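Local coordinates for protein propionate kinase (Francisella tularensis subsp. tularensis, PDB 3KHY) that probably makes acyl phosphates such as acetyl phosphate from ATP and a short-chain carboxylate, reversibly and with magnesium as cofactor, working as a homodimer, at residues Ala17-His22 and Glu372-Ala377; Pro136-Phe141 and Gln378-Leu383; Gly90-Lys95 and Leu104-Ala109. All coordinates share one frame; numbering follows the deposited sequence.

Interaction 1: Ala17-His22 and Glu372-Ala377; sequences ALINPH and EELMIA
Ile19 lies on the helix of residues 372-377 against Glu373, Leu374 and Ala377, and nearly all of the contact is apolar. Its two branches divide the work. CG1 stands beside the backbone N (chi1 -66°) and the chain runs on extended, so that CD1 presses on the first turn, 3.5 Å from CB of Glu373. The same methyl also lies 3.4 Å from the carbonyl O of Glu373, a van der Waals contact with the helix backbone. The other branch, CG2, is anti to the backbone N and meets two methyl groups: CD1 of Leu374 at 3.8 Å and CB of Ala377 at 3.8 Å. The side chains of Ile19 and Leu374 cross at about a right angle. Ala17 adds a looser touch, its CB 4.4 Å from CB of Glu373, and Pro21 CB comes within 4.4 Å of the carbonyl O of Ala377 at the other end.

No hydrogen bond joins the two segments; the polar groups are held elsewhere. Glu373 starts toward the strand, but its chain bends at chi2 and turns the carboxylate off residues 17-22 to a salt bridge with Lys15, earlier on the same strand and predicted to bind ATP. Glu372 is salt-bridged to Arg85, predicted to bind substrate. Within residues 17-22, Asn20 OD1 accepts from the backbone N of His22 at 2.9 Å in an Asx turn, and also bonds Thr23 N.

The strand and helix directions differ by 61°, with their axes 8.7 Å apart at the closest. A C-terminal helix packed across the N-terminal sheet, its first turn carrying Glu372, predicted to bind magnesium, beside Glu373, is consistent with the actin-like ATPase fold of the acetokinase family.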
ATOM      1  N   ALA A  17     -29.922  14.100  11.659  1.00 20.16           N
ATOM      2  CA  ALA A  17     -29.714  14.700  12.966  1.00 18.64           C
ATOM      3  C   ALA A  17     -30.106  16.164  12.937  1.00 20.46           C
ATOM      4  O   ALA A  17     -29.925  16.851  11.929  1.00 22.87           O
ATOM      5  CB  ALA A  17     -28.257  14.555  13.393  1.00 18.33           C
ATOM      6  N   LEU A  18     -30.638  16.636  14.054  1.00 19.66           N
ATOM      7  CA  LEU A  18     -30.981  18.035  14.216  1.00 23.00           C
ATOM      8  C   LEU A  18     -30.010  18.629  15.216  1.00 26.19           C
ATOM      9  O   LEU A  18     -29.990  18.232  16.382  1.00 26.29           O
ATOM     10  CB  LEU A  18     -32.400  18.145  14.753  1.00 20.79           C
ATOM     11  CG  LEU A  18     -33.083  19.498  14.607  1.00 33.94           C
ATOM     12  CD1 LEU A  18     -32.968  20.002  13.171  1.00 37.05           C
ATOM     13  CD2 LEU A  18     -34.538  19.358  15.026  1.00 31.48           C
ATOM     14  N   ILE A  19     -29.198  19.578  14.766  1.00 21.93           N
ATOM     15  CA  ILE A  19     -28.088  20.050  15.574  1.00 23.32           C
ATOM     16  C   ILE A  19     -28.117  21.568  15.736  1.00 25.68           C
ATOM     17  O   ILE A  19     -28.429  22.292  14.799  1.00 25.94           O
ATOM     18  CB  ILE A  19     -26.752  19.587  14.955  1.00 25.51           C
ATOM     19  CG1 ILE A  19     -26.666  18.062  15.027  1.00 24.24           C
ATOM     20  CG2 ILE A  19     -25.543  20.230  15.654  1.00 21.12           C
ATOM     21  CD1 ILE A  19     -25.542  17.489  14.225  1.00 38.64           C
ATOM     22  N   ASN A  20     -27.821  22.037  16.941  1.00 25.19           N
ATOM     23  CA  ASN A  20     -27.649  23.461  17.182  1.00 24.82           C
ATOM     24  C   ASN A  20     -26.171  23.772  17.130  1.00 25.00           C
ATOM     25  O   ASN A  20     -25.422  23.384  18.029  1.00 20.67           O
ATOM     26  CB  ASN A  20     -28.236  23.855  18.541  1.00 29.65           C
ATOM     27  CG  ASN A  20     -28.138  25.348  18.807  1.00 36.38           C
ATOM     28  OD1 ASN A  20     -27.074  25.948  18.661  1.00 44.16           O
ATOM     29  ND2 ASN A  20     -29.255  25.956  19.199  1.00 37.18           N
ATOM     30  N   PRO A  21     -25.739  24.468  16.066  1.00 35.72           N
ATOM     31  CA  PRO A  21     -24.319  24.717  15.790  1.00 40.42           C
ATOM     32  C   PRO A  21     -23.659  25.589  16.853  1.00 48.90           C
ATOM     33  O   PRO A  21     -22.447  25.523  17.045  1.00 51.74           O
ATOM     34  CB  PRO A  21     -24.339  25.480  14.458  1.00 39.33           C
ATOM     35  CG  PRO A  21     -25.720  25.331  13.921  1.00 40.46           C
ATOM     36  CD  PRO A  21     -26.616  25.136  15.090  1.00 37.90           C
ATOM     37  N   HIS A  22     -24.456  26.389  17.549  0.50 44.09           N
ATOM     38  CA  HIS A  22     -23.920  27.335  18.517  0.50 48.43           C
ATOM     39  C   HIS A  22     -23.695  26.703  19.888  0.50 43.49           C
ATOM     40  O   HIS A  22     -22.741  27.044  20.588  0.50 40.09           O
ATOM     41  CB  HIS A  22     -24.834  28.556  18.610  0.50 55.77           C
ATOM     42  CG  HIS A  22     -25.209  29.116  17.273  0.50 66.95           C
ATOM     43  ND1 HIS A  22     -26.447  28.915  16.704  0.50 70.44           N
ATOM     44  CD2 HIS A  22     -24.496  29.844  16.381  0.50 69.55           C
ATOM     45  CE1 HIS A  22     -26.486  29.511  15.525  0.50 71.99           C
ATOM     46  NE2 HIS A  22     -25.316  30.081  15.307  0.50 71.68           N
ATOM     47  N   GLU A 372     -18.995  13.821  13.357  1.00 13.09           N
ATOM     48  CA  GLU A 372     -19.057  14.248  11.967  1.00 17.43           C
ATOM     49  C   GLU A 372     -20.337  15.032  11.700  1.00 17.66           C
ATOM     50  O   GLU A 372     -20.352  15.926  10.873  1.00 18.10           O
ATOM     51  CB  GLU A 372     -18.978  13.031  11.043  1.00 19.77           C
ATOM     52  CG  GLU A 372     -17.632  12.312  11.094  1.00 26.06           C
ATOM     53  CD  GLU A 372     -17.769  10.802  11.008  1.00 41.72           C
ATOM     54  OE1 GLU A 372     -18.041  10.159  12.053  1.00 42.93           O
ATOM     55  OE2 GLU A 372     -17.601  10.257   9.896  1.00 44.64           O
ATOM     56  N   GLU A 373     -21.416  14.688  12.398  1.00 16.21           N
ATOM     57  CA  GLU A 373     -22.687  15.378  12.186  1.00 19.95           C
ATOM     58  C   GLU A 373     -22.570  16.825  12.652  1.00 17.13           C
ATOM     59  O   GLU A 373     -23.045  17.734  11.984  1.00 19.23           O
ATOM     60  CB  GLU A 373     -23.839  14.662  12.918  1.00 22.90           C
ATOM     61  CG  GLU A 373     -24.010  13.186  12.559  1.00 36.89           C
ATOM     62  CD  GLU A 373     -22.938  12.284  13.199  1.00 46.86           C
ATOM     63  OE1 GLU A 373     -22.243  12.721  14.146  1.00 38.23           O
ATOM     64  OE2 GLU A 373     -22.789  11.128  12.749  1.00 55.62           O
ATOM     65  N   LEU A 374     -21.924  17.039  13.793  1.00 22.26           N
ATOM     66  CA  LEU A 374     -21.657  18.402  14.262  1.00 20.91           C
ATOM     67  C   LEU A 374     -20.774  19.170  13.280  1.00 18.05           C
ATOM     68  O   LEU A 374     -20.995  20.352  13.024  1.00 23.24           O
ATOM     69  CB  LEU A 374     -21.015  18.387  15.656  1.00 22.39           C
ATOM     70  CG  LEU A 374     -20.627  19.737  16.268  1.00 26.50           C
ATOM     71  CD1 LEU A 374     -21.825  20.677  16.330  1.00 25.84           C
ATOM     72  CD2 LEU A 374     -20.034  19.543  17.667  1.00 25.58           C
HETATM   73  N   MSE A 375     -19.768  18.495  12.728  1.00 16.14           N
HETATM   74  CA  MSE A 375     -18.871  19.139  11.786  1.00 20.60           C
HETATM   75  C   MSE A 375     -19.640  19.584  10.544  1.00 19.77           C
HETATM   76  O   MSE A 375     -19.420  20.670  10.024  1.00 24.86           O
HETATM   77  CB  MSE A 375     -17.744  18.185  11.386  1.00 19.43           C
HETATM   78  CG  MSE A 375     -16.696  18.818  10.488  1.00 24.66           C
HETATM   79 SE   MSE A 375     -15.657  20.217  11.402  1.00 41.42          SE
HETATM   80  CE  MSE A 375     -14.734  20.938   9.867  1.00 90.27           C
ATOM     81  N   ILE A 376     -20.523  18.721  10.059  1.00 17.13           N
ATOM     82  CA  ILE A 376     -21.338  19.065   8.905  1.00 17.07           C
ATOM     83  C   ILE A 376     -22.228  20.267   9.240  1.00 21.40           C
ATOM     84  O   ILE A 376     -22.401  21.162   8.415  1.00 19.39           O
ATOM     85  CB  ILE A 376     -22.185  17.873   8.450  1.00 18.81           C
ATOM     86  CG1 ILE A 376     -21.304  16.841   7.735  1.00 14.20           C
ATOM     87  CG2 ILE A 376     -23.306  18.324   7.530  1.00 21.42           C
ATOM     88  CD1 ILE A 376     -22.043  15.528   7.454  1.00 19.68           C
ATOM     89  N   ALA A 377     -22.776  20.295  10.455  1.00 19.73           N
ATOM     90  CA  ALA A 377     -23.614  21.419  10.886  1.00 21.22           C
ATOM     91  C   ALA A 377     -22.808  22.711  10.959  1.00 23.77           C
ATOM     92  O   ALA A 377     -23.296  23.776  10.582  1.00 28.15           O
ATOM     93  CB  ALA A 377     -24.272  21.129  12.226  1.00 20.19           C
TER

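Interaction 2: Pro136-Phe141 and Gln378-Leu383; sequences PQVAVF and QETQNL
Val138 packs against Thr380 and Leu383, and these three side chains, with Val140 and Glu379 beside them, account for nearly all of the contact. Val138 gives up the largest area. Its CB faces the threonine hydroxyl, 3.6 Å from OG1, while CG2 lies 3.9 Å from the threonine methyl CG2, so both branches of Thr380 rest on the valine. The two side chains slide past each other in opposite directions. Thr380 OG1 stands beside its own backbone N (chi1 -63°), and its hydrogen bond is made to the carbonyl O of Ile376 one turn back; toward Val138 it offers only van der Waals contact. That intrahelical bond satisfies a buried hydroxyl among apolar neighbours, and Ala81 of strand 79-86 also touches the threonine.

Val138 also meets Leu383, whose CD1 reaches both valine methyls, CG1 at 3.8 Å and CG2 at 3.8 Å. Leu98 touches both Leu383 and Val138.

Val140, two residues along the strand and on the same face, uses CG2 to touch CB of Glu379 at 3.9 Å. Only the base of the glutamate takes part: the chain bends at chi2 (-74°) and carries the carboxylate to a salt bridge with Lys179 and a hydrogen bond with Ser96.

The strand and helix directions differ by 134°, and their axes come within 8.3 Å. Alternate strand residues meeting one helical face is the pattern of a helix laid on a beta sheet, here the C-terminal helix across the N-terminal sheet of this actin-like ATPase fold; Asp142, the predicted catalytic residue, follows the strand directly.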
ATOM      1  N   PRO A 136     -31.680  27.051   2.574  1.00 45.10           N
ATOM      2  CA  PRO A 136     -30.411  26.897   1.861  1.00 43.33           C
ATOM      3  C   PRO A 136     -29.863  25.502   2.158  1.00 39.43           C
ATOM      4  O   PRO A 136     -30.153  24.945   3.222  1.00 33.76           O
ATOM      5  CB  PRO A 136     -29.509  27.958   2.505  1.00 45.07           C
ATOM      6  CG  PRO A 136     -30.405  28.812   3.344  1.00 50.13           C
ATOM      7  CD  PRO A 136     -31.566  27.968   3.717  1.00 48.27           C
ATOM      8  N   GLN A 137     -29.098  24.942   1.228  1.00 36.50           N
ATOM      9  CA  GLN A 137     -28.530  23.614   1.404  1.00 32.43           C
ATOM     10  C   GLN A 137     -27.028  23.637   1.144  1.00 30.03           C
ATOM     11  O   GLN A 137     -26.542  24.383   0.289  1.00 32.98           O
ATOM     12  CB  GLN A 137     -29.227  22.604   0.492  1.00 36.32           C
ATOM     13  CG  GLN A 137     -30.743  22.642   0.595  1.00 40.29           C
ATOM     14  CD  GLN A 137     -31.406  21.456  -0.073  1.00 45.07           C
ATOM     15  OE1 GLN A 137     -32.250  21.620  -0.949  1.00 60.59           O
ATOM     16  NE2 GLN A 137     -31.033  20.258   0.338  1.00 37.74           N
ATOM     17  N   VAL A 138     -26.299  22.820   1.894  1.00 28.64           N
ATOM     18  CA  VAL A 138     -24.844  22.756   1.790  1.00 25.82           C
ATOM     19  C   VAL A 138     -24.387  21.303   1.645  1.00 25.64           C
ATOM     20  O   VAL A 138     -24.946  20.406   2.279  1.00 26.17           O
ATOM     21  CB  VAL A 138     -24.174  23.390   3.031  1.00 27.75           C
ATOM     22  CG1 VAL A 138     -22.696  22.999   3.123  1.00 25.02           C
ATOM     23  CG2 VAL A 138     -24.331  24.907   3.004  1.00 27.36           C
ATOM     24  N   ALA A 139     -23.386  21.082   0.790  1.00 27.93           N
ATOM     25  CA  ALA A 139     -22.775  19.762   0.626  1.00 23.62           C
ATOM     26  C   ALA A 139     -21.403  19.730   1.314  1.00 23.02           C
ATOM     27  O   ALA A 139     -20.585  20.636   1.124  1.00 22.73           O
ATOM     28  CB  ALA A 139     -22.633  19.430  -0.840  1.00 24.96           C
ATOM     29  N   VAL A 140     -21.172  18.696   2.120  1.00 22.13           N
ATOM     30  CA  VAL A 140     -19.916  18.524   2.843  1.00 19.90           C
ATOM     31  C   VAL A 140     -19.313  17.181   2.430  1.00 16.81           C
ATOM     32  O   VAL A 140     -19.918  16.128   2.666  1.00 19.62           O
ATOM     33  CB  VAL A 140     -20.157  18.534   4.362  1.00 20.71           C
ATOM     34  CG1 VAL A 140     -18.839  18.380   5.119  1.00 23.80           C
ATOM     35  CG2 VAL A 140     -20.890  19.819   4.790  1.00 24.10           C
ATOM     36  N   PHE A 141     -18.127  17.221   1.830  1.00 18.19           N
ATOM     37  CA  PHE A 141     -17.545  16.057   1.154  1.00 14.68           C
ATOM     38  C   PHE A 141     -16.522  15.314   2.014  1.00 17.93           C
ATOM     39  O   PHE A 141     -15.638  15.939   2.598  1.00 17.52           O
ATOM     40  CB  PHE A 141     -16.877  16.505  -0.152  1.00 17.37           C
ATOM     41  CG  PHE A 141     -17.761  17.353  -1.020  1.00 21.96           C
ATOM     42  CD1 PHE A 141     -18.573  16.769  -1.979  1.00 22.68           C
ATOM     43  CD2 PHE A 141     -17.800  18.730  -0.855  1.00 20.86           C
ATOM     44  CE1 PHE A 141     -19.411  17.552  -2.776  1.00 22.03           C
ATOM     45  CE2 PHE A 141     -18.629  19.518  -1.642  1.00 21.13           C
ATOM     46  CZ  PHE A 141     -19.435  18.926  -2.606  1.00 22.00           C
ATOM     47  N   GLN A 378     -21.567  22.616  11.435  1.00 20.06           N
ATOM     48  CA  GLN A 378     -20.695  23.789  11.515  1.00 22.04           C
ATOM     49  C   GLN A 378     -20.277  24.296  10.139  1.00 22.86           C
ATOM     50  O   GLN A 378     -20.224  25.508   9.903  1.00 23.85           O
ATOM     51  CB  GLN A 378     -19.459  23.492  12.363  1.00 24.68           C
ATOM     52  CG  GLN A 378     -19.754  23.273  13.836  1.00 34.41           C
ATOM     53  CD  GLN A 378     -18.546  22.766  14.593  1.00 37.67           C
ATOM     54  OE1 GLN A 378     -17.578  22.294  13.994  1.00 42.13           O
ATOM     55  NE2 GLN A 378     -18.599  22.847  15.915  1.00 35.54           N
ATOM     56  N   GLU A 379     -19.955  23.370   9.236  1.00 22.96           N
ATOM     57  CA  GLU A 379     -19.609  23.730   7.863  1.00 19.88           C
ATOM     58  C   GLU A 379     -20.775  24.422   7.173  1.00 24.56           C
ATOM     59  O   GLU A 379     -20.597  25.357   6.388  1.00 29.25           O
ATOM     60  CB  GLU A 379     -19.235  22.474   7.076  1.00 22.37           C
ATOM     61  CG  GLU A 379     -17.897  21.906   7.467  1.00 27.53           C
ATOM     62  CD  GLU A 379     -16.779  22.749   6.919  1.00 39.39           C
ATOM     63  OE1 GLU A 379     -16.688  22.849   5.677  1.00 40.57           O
ATOM     64  OE2 GLU A 379     -16.015  23.323   7.719  1.00 40.59           O
ATOM     65  N   THR A 380     -21.974  23.937   7.461  1.00 22.34           N
ATOM     66  CA  THR A 380     -23.187  24.471   6.848  1.00 22.11           C
ATOM     67  C   THR A 380     -23.484  25.877   7.375  1.00 27.49           C
ATOM     68  O   THR A 380     -23.683  26.809   6.600  1.00 32.33           O
ATOM     69  CB  THR A 380     -24.384  23.532   7.100  1.00 25.29           C
ATOM     70  OG1 THR A 380     -24.125  22.263   6.480  1.00 27.27           O
ATOM     71  CG2 THR A 380     -25.680  24.128   6.531  1.00 25.45           C
ATOM     72  N   GLN A 381     -23.489  26.020   8.694  1.00 26.07           N
ATOM     73  CA  GLN A 381     -23.675  27.315   9.344  1.00 32.31           C
ATOM     74  C   GLN A 381     -22.713  28.369   8.781  1.00 35.37           C
ATOM     75  O   GLN A 381     -23.087  29.524   8.564  1.00 39.06           O
ATOM     76  CB  GLN A 381     -23.457  27.168  10.851  1.00 37.05           C
ATOM     77  CG  GLN A 381     -23.457  28.481  11.623  1.00 42.61           C
ATOM     78  CD  GLN A 381     -24.832  29.100  11.718  1.00 49.54           C
ATOM     79  OE1 GLN A 381     -25.845  28.412  11.577  1.00 51.46           O
ATOM     80  NE2 GLN A 381     -24.879  30.404  11.965  1.00 56.49           N
ATOM     81  N   ASN A 382     -21.473  27.960   8.541  1.00 35.80           N
ATOM     82  CA  ASN A 382     -20.447  28.865   8.048  1.00 36.49           C
ATOM     83  C   ASN A 382     -20.802  29.502   6.706  1.00 38.91           C
ATOM     84  O   ASN A 382     -20.330  30.592   6.392  1.00 45.74           O
ATOM     85  CB  ASN A 382     -19.107  28.137   7.941  1.00 39.33           C
ATOM     86  CG  ASN A 382     -17.975  29.062   7.536  1.00 48.34           C
ATOM     87  OD1 ASN A 382     -17.276  28.813   6.553  1.00 50.95           O
ATOM     88  ND2 ASN A 382     -17.792  30.140   8.290  1.00 49.47           N
ATOM     89  N   LEU A 383     -21.644  28.829   5.929  1.00 32.29           N
ATOM     90  CA  LEU A 383     -21.978  29.292   4.584  1.00 35.32           C
ATOM     91  C   LEU A 383     -23.321  30.014   4.452  1.00 40.42           C
ATOM     92  O   LEU A 383     -23.677  30.438   3.355  1.00 42.59           O
ATOM     93  CB  LEU A 383     -21.960  28.127   3.597  1.00 32.35           C
ATOM     94  CG  LEU A 383     -20.620  27.460   3.312  1.00 28.95           C
ATOM     95  CD1 LEU A 383     -20.840  26.204   2.485  1.00 28.22           C
ATOM     96  CD2 LEU A 383     -19.703  28.432   2.600  1.00 36.02           C
TER

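Interaction 3: Gly90-Lys95 and Leu104-Ala109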
ATOM      1  N   GLY A  90     -14.348  14.322  -5.709  1.00 21.22           N
ATOM      2  CA  GLY A  90     -13.261  14.328  -6.679  1.00 18.44           C
ATOM      3  C   GLY A  90     -12.292  15.471  -6.444  1.00 21.96           C
ATOM      4  O   GLY A  90     -12.031  15.852  -5.301  1.00 20.76           O
ATOM      5  N   GLN A  91     -11.767  16.030  -7.527  1.00 21.38           N
ATOM      6  CA  GLN A  91     -10.877  17.181  -7.417  1.00 28.25           C
ATOM      7  C   GLN A  91     -11.631  18.501  -7.511  1.00 29.41           C
ATOM      8  O   GLN A  91     -11.032  19.566  -7.417  1.00 31.32           O
ATOM      9  CB  GLN A  91      -9.773  17.121  -8.474  1.00 35.95           C
ATOM     10  CG  GLN A  91      -8.740  16.041  -8.202  1.00 35.21           C
ATOM     11  CD  GLN A  91      -7.514  16.188  -9.076  1.00 41.72           C
ATOM     12  OE1 GLN A  91      -7.464  15.655 -10.187  1.00 46.14           O
ATOM     13  NE2 GLN A  91      -6.517  16.917  -8.582  1.00 36.08           N
ATOM     14  N   TYR A  92     -12.948  18.423  -7.676  1.00 29.01           N
ATOM     15  CA  TYR A  92     -13.783  19.613  -7.772  1.00 31.48           C
ATOM     16  C   TYR A  92     -13.926  20.361  -6.454  1.00 32.63           C
ATOM     17  O   TYR A  92     -14.030  21.584  -6.443  1.00 34.51           O
ATOM     18  CB  TYR A  92     -15.187  19.246  -8.248  1.00 33.15           C
ATOM     19  CG  TYR A  92     -15.267  18.755  -9.669  1.00 42.31           C
ATOM     20  CD1 TYR A  92     -15.188  19.645 -10.735  1.00 49.04           C
ATOM     21  CD2 TYR A  92     -15.456  17.409  -9.947  1.00 43.30           C
ATOM     22  CE1 TYR A  92     -15.276  19.202 -12.045  1.00 51.80           C
ATOM     23  CE2 TYR A  92     -15.542  16.956 -11.249  1.00 49.84           C
ATOM     24  CZ  TYR A  92     -15.453  17.857 -12.295  1.00 53.60           C
ATOM     25  OH  TYR A  92     -15.540  17.412 -13.592  1.00 56.14           O
ATOM     26  N   PHE A  93     -13.975  19.633  -5.341  1.00 27.82           N
ATOM     27  CA  PHE A  93     -14.326  20.268  -4.076  1.00 21.70           C
ATOM     28  C   PHE A  93     -13.266  20.101  -3.003  1.00 26.60           C
ATOM     29  O   PHE A  93     -12.983  18.982  -2.567  1.00 20.84           O
ATOM     30  CB  PHE A  93     -15.657  19.733  -3.564  1.00 17.92           C
ATOM     31  CG  PHE A  93     -16.815  20.000  -4.490  1.00 25.77           C
ATOM     32  CD1 PHE A  93     -17.373  21.262  -4.570  1.00 26.08           C
ATOM     33  CD2 PHE A  93     -17.349  18.989  -5.270  1.00 26.43           C
ATOM     34  CE1 PHE A  93     -18.447  21.515  -5.416  1.00 30.78           C
ATOM     35  CE2 PHE A  93     -18.429  19.238  -6.117  1.00 25.35           C
ATOM     36  CZ  PHE A  93     -18.973  20.502  -6.182  1.00 28.31           C
ATOM     37  N   SER A  94     -12.699  21.224  -2.571  1.00 24.49           N
ATOM     38  CA  SER A  94     -11.707  21.229  -1.505  1.00 23.05           C
ATOM     39  C   SER A  94     -12.299  21.849  -0.245  1.00 26.67           C
ATOM     40  O   SER A  94     -11.598  22.045   0.747  1.00 27.26           O
ATOM     41  CB  SER A  94     -10.475  22.020  -1.945  1.00 25.68           C
ATOM     42  OG  SER A  94     -10.835  23.366  -2.197  1.00 33.92           O
ATOM     43  N   LYS A  95     -13.589  22.164  -0.294  1.00 20.16           N
ATOM     44  CA  LYS A  95     -14.294  22.703   0.858  1.00 22.50           C
ATOM     45  C   LYS A  95     -15.788  22.534   0.645  1.00 24.62           C
ATOM     46  O   LYS A  95     -16.226  22.172  -0.445  1.00 23.74           O
ATOM     47  CB  LYS A  95     -13.970  24.187   1.016  1.00 30.39           C
ATOM     48  CG  LYS A  95     -14.308  24.990  -0.221  1.00 37.04           C
ATOM     49  CD  LYS A  95     -13.986  26.469  -0.068  1.00 44.65           C
ATOM     50  CE  LYS A  95     -14.267  27.207  -1.366  1.00 47.73           C
ATOM     51  NZ  LYS A  95     -13.787  28.616  -1.334  1.00 57.62           N
ATOM     52  N   LEU A 104     -24.203  21.331  -8.135  1.00 38.33           N
ATOM     53  CA  LEU A 104     -24.897  20.085  -8.454  1.00 38.69           C
ATOM     54  C   LEU A 104     -24.342  19.412  -9.708  1.00 41.32           C
ATOM     55  O   LEU A 104     -24.224  18.186  -9.757  1.00 36.37           O
ATOM     56  CB  LEU A 104     -26.397  20.319  -8.618  1.00 43.43           C
ATOM     57  CG  LEU A 104     -27.242  20.125  -7.366  1.00 47.04           C
ATOM     58  CD1 LEU A 104     -28.723  20.229  -7.718  1.00 51.47           C
ATOM     59  CD2 LEU A 104     -26.927  18.782  -6.717  1.00 44.38           C
ATOM     60  N   GLU A 105     -24.021  20.206 -10.726  1.00 42.19           N
ATOM     61  CA  GLU A 105     -23.400  19.663 -11.932  1.00 45.48           C
ATOM     62  C   GLU A 105     -22.089  18.965 -11.582  1.00 37.07           C
ATOM     63  O   GLU A 105     -21.819  17.856 -12.047  1.00 36.76           O
ATOM     64  CB  GLU A 105     -23.145  20.763 -12.972  1.00 54.44           C
ATOM     65  CG  GLU A 105     -24.402  21.328 -13.616  1.00 67.14           C
ATOM     66  CD  GLU A 105     -24.109  22.409 -14.652  1.00 77.27           C
ATOM     67  OE1 GLU A 105     -22.930  22.556 -15.052  1.00 75.22           O
ATOM     68  OE2 GLU A 105     -25.061  23.109 -15.067  1.00 80.29           O
ATOM     69  N   LYS A 106     -21.280  19.624 -10.761  1.00 33.67           N
ATOM     70  CA  LYS A 106     -19.991  19.076 -10.347  1.00 35.02           C
ATOM     71  C   LYS A 106     -20.141  17.786  -9.549  1.00 33.44           C
ATOM     72  O   LYS A 106     -19.429  16.808  -9.789  1.00 35.61           O
ATOM     73  CB  LYS A 106     -19.215  20.108  -9.532  1.00 38.58           C
ATOM     74  CG  LYS A 106     -18.779  21.329 -10.317  1.00 42.07           C
ATOM     75  CD  LYS A 106     -18.020  22.276  -9.408  1.00 46.15           C
ATOM     76  CE  LYS A 106     -17.650  23.560 -10.121  1.00 56.34           C
ATOM     77  NZ  LYS A 106     -17.020  24.508  -9.163  1.00 60.13           N
ATOM     78  N   ILE A 107     -21.057  17.785  -8.586  1.00 31.50           N
ATOM     79  CA  ILE A 107     -21.346  16.574  -7.828  1.00 26.98           C
ATOM     80  C   ILE A 107     -21.738  15.439  -8.769  1.00 39.65           C
ATOM     81  O   ILE A 107     -21.301  14.299  -8.605  1.00 32.16           O
ATOM     82  CB  ILE A 107     -22.482  16.798  -6.811  1.00 29.72           C
ATOM     83  CG1 ILE A 107     -22.023  17.775  -5.729  1.00 24.43           C
ATOM     84  CG2 ILE A 107     -22.895  15.472  -6.180  1.00 30.02           C
ATOM     85  CD1 ILE A 107     -23.110  18.153  -4.751  1.00 26.39           C
ATOM     86  N   LYS A 108     -22.557  15.757  -9.767  1.00 28.20           N
ATOM     87  CA  LYS A 108     -22.996  14.753 -10.724  1.00 33.83           C
ATOM     88  C   LYS A 108     -21.806  14.183 -11.507  1.00 34.20           C
ATOM     89  O   LYS A 108     -21.804  13.015 -11.879  1.00 33.07           O
ATOM     90  CB  LYS A 108     -24.033  15.354 -11.677  1.00 45.88           C
ATOM     91  CG  LYS A 108     -24.407  14.461 -12.852  1.00 58.81           C
ATOM     92  CD  LYS A 108     -25.473  15.105 -13.739  1.00 71.46           C
ATOM     93  CE  LYS A 108     -26.881  14.954 -13.160  1.00 79.55           C
ATOM     94  NZ  LYS A 108     -27.094  15.672 -11.865  1.00 79.66           N
ATOM     95  N   ALA A 109     -20.793  15.007 -11.747  1.00 34.54           N
ATOM     96  CA  ALA A 109     -19.626  14.562 -12.506  1.00 33.13           C
ATOM     97  C   ALA A 109     -18.759  13.600 -11.695  1.00 30.19           C
ATOM     98  O   ALA A 109     -17.889  12.926 -12.249  1.00 32.17           O
ATOM     99  CB  ALA A 109     -18.811  15.748 -12.990  1.00 33.21           C
TER
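Tyr92 and Phe93 both pack on Lys106, whose aliphatic chain carries much of this contact. CB of the lysine sits over one face of the tyrosine ring, and its CG lies 4.0 Å from Tyr92 CD1. Phe93 comes closer, with CZ 3.4 Å from Lys106 CB and 3.8 Å from Lys106 CD. Beyond CG, which stands beside the backbone N (chi1 -67°), the lysine chain is extended, and the lysine side chain crosses both aromatic side chains at a slant.

The remaining contacts are also apolar or van der Waals. Three residues on, Ala109 CB touches the far end of the tyrosine, 3.7 Å from OH and 3.9 Å from CE2. The Phe93 ring turns its edge to the helix backbone, Ile107 N lying near the ring plane 3.9 Å from CE2, and Ile107 CG1 touches that same ring carbon. No hydrogen bond crosses the contact.

Tyr92 lies on the exposed side, whereas Phe93 is buried and stacks with Phe141 of strand 137-141. Ile107 reaches Ala139 and Phe141 of that strand and Ile122 of helix 118-131, so helix 101-109 touches the loop before strand 97-98, strand 137-141 and helix 118-131.

From the N terminus, strand 14-20 opens the long loop that interaction 1 closes 350 residues later, at the start of helix 372-382. Nested inside it, interaction 3 closes a short local loop: residues 90-95 lead through strand 97-98 into helix 101-109. Interaction 2 opens after that, at strand 137-141, and ends on the later part of helix 372-382, so its segments alternate with those of interaction 1. That one helix thus reaches from strand 14-20 across strands 3-9 and 79-86 to strand 137-141, and the two contacts touch, for example Ile376 on Val140. Interaction 3 reaches interaction 2 through Phe141 and Ala139, on the sheet's other face, but does not touch interaction 1.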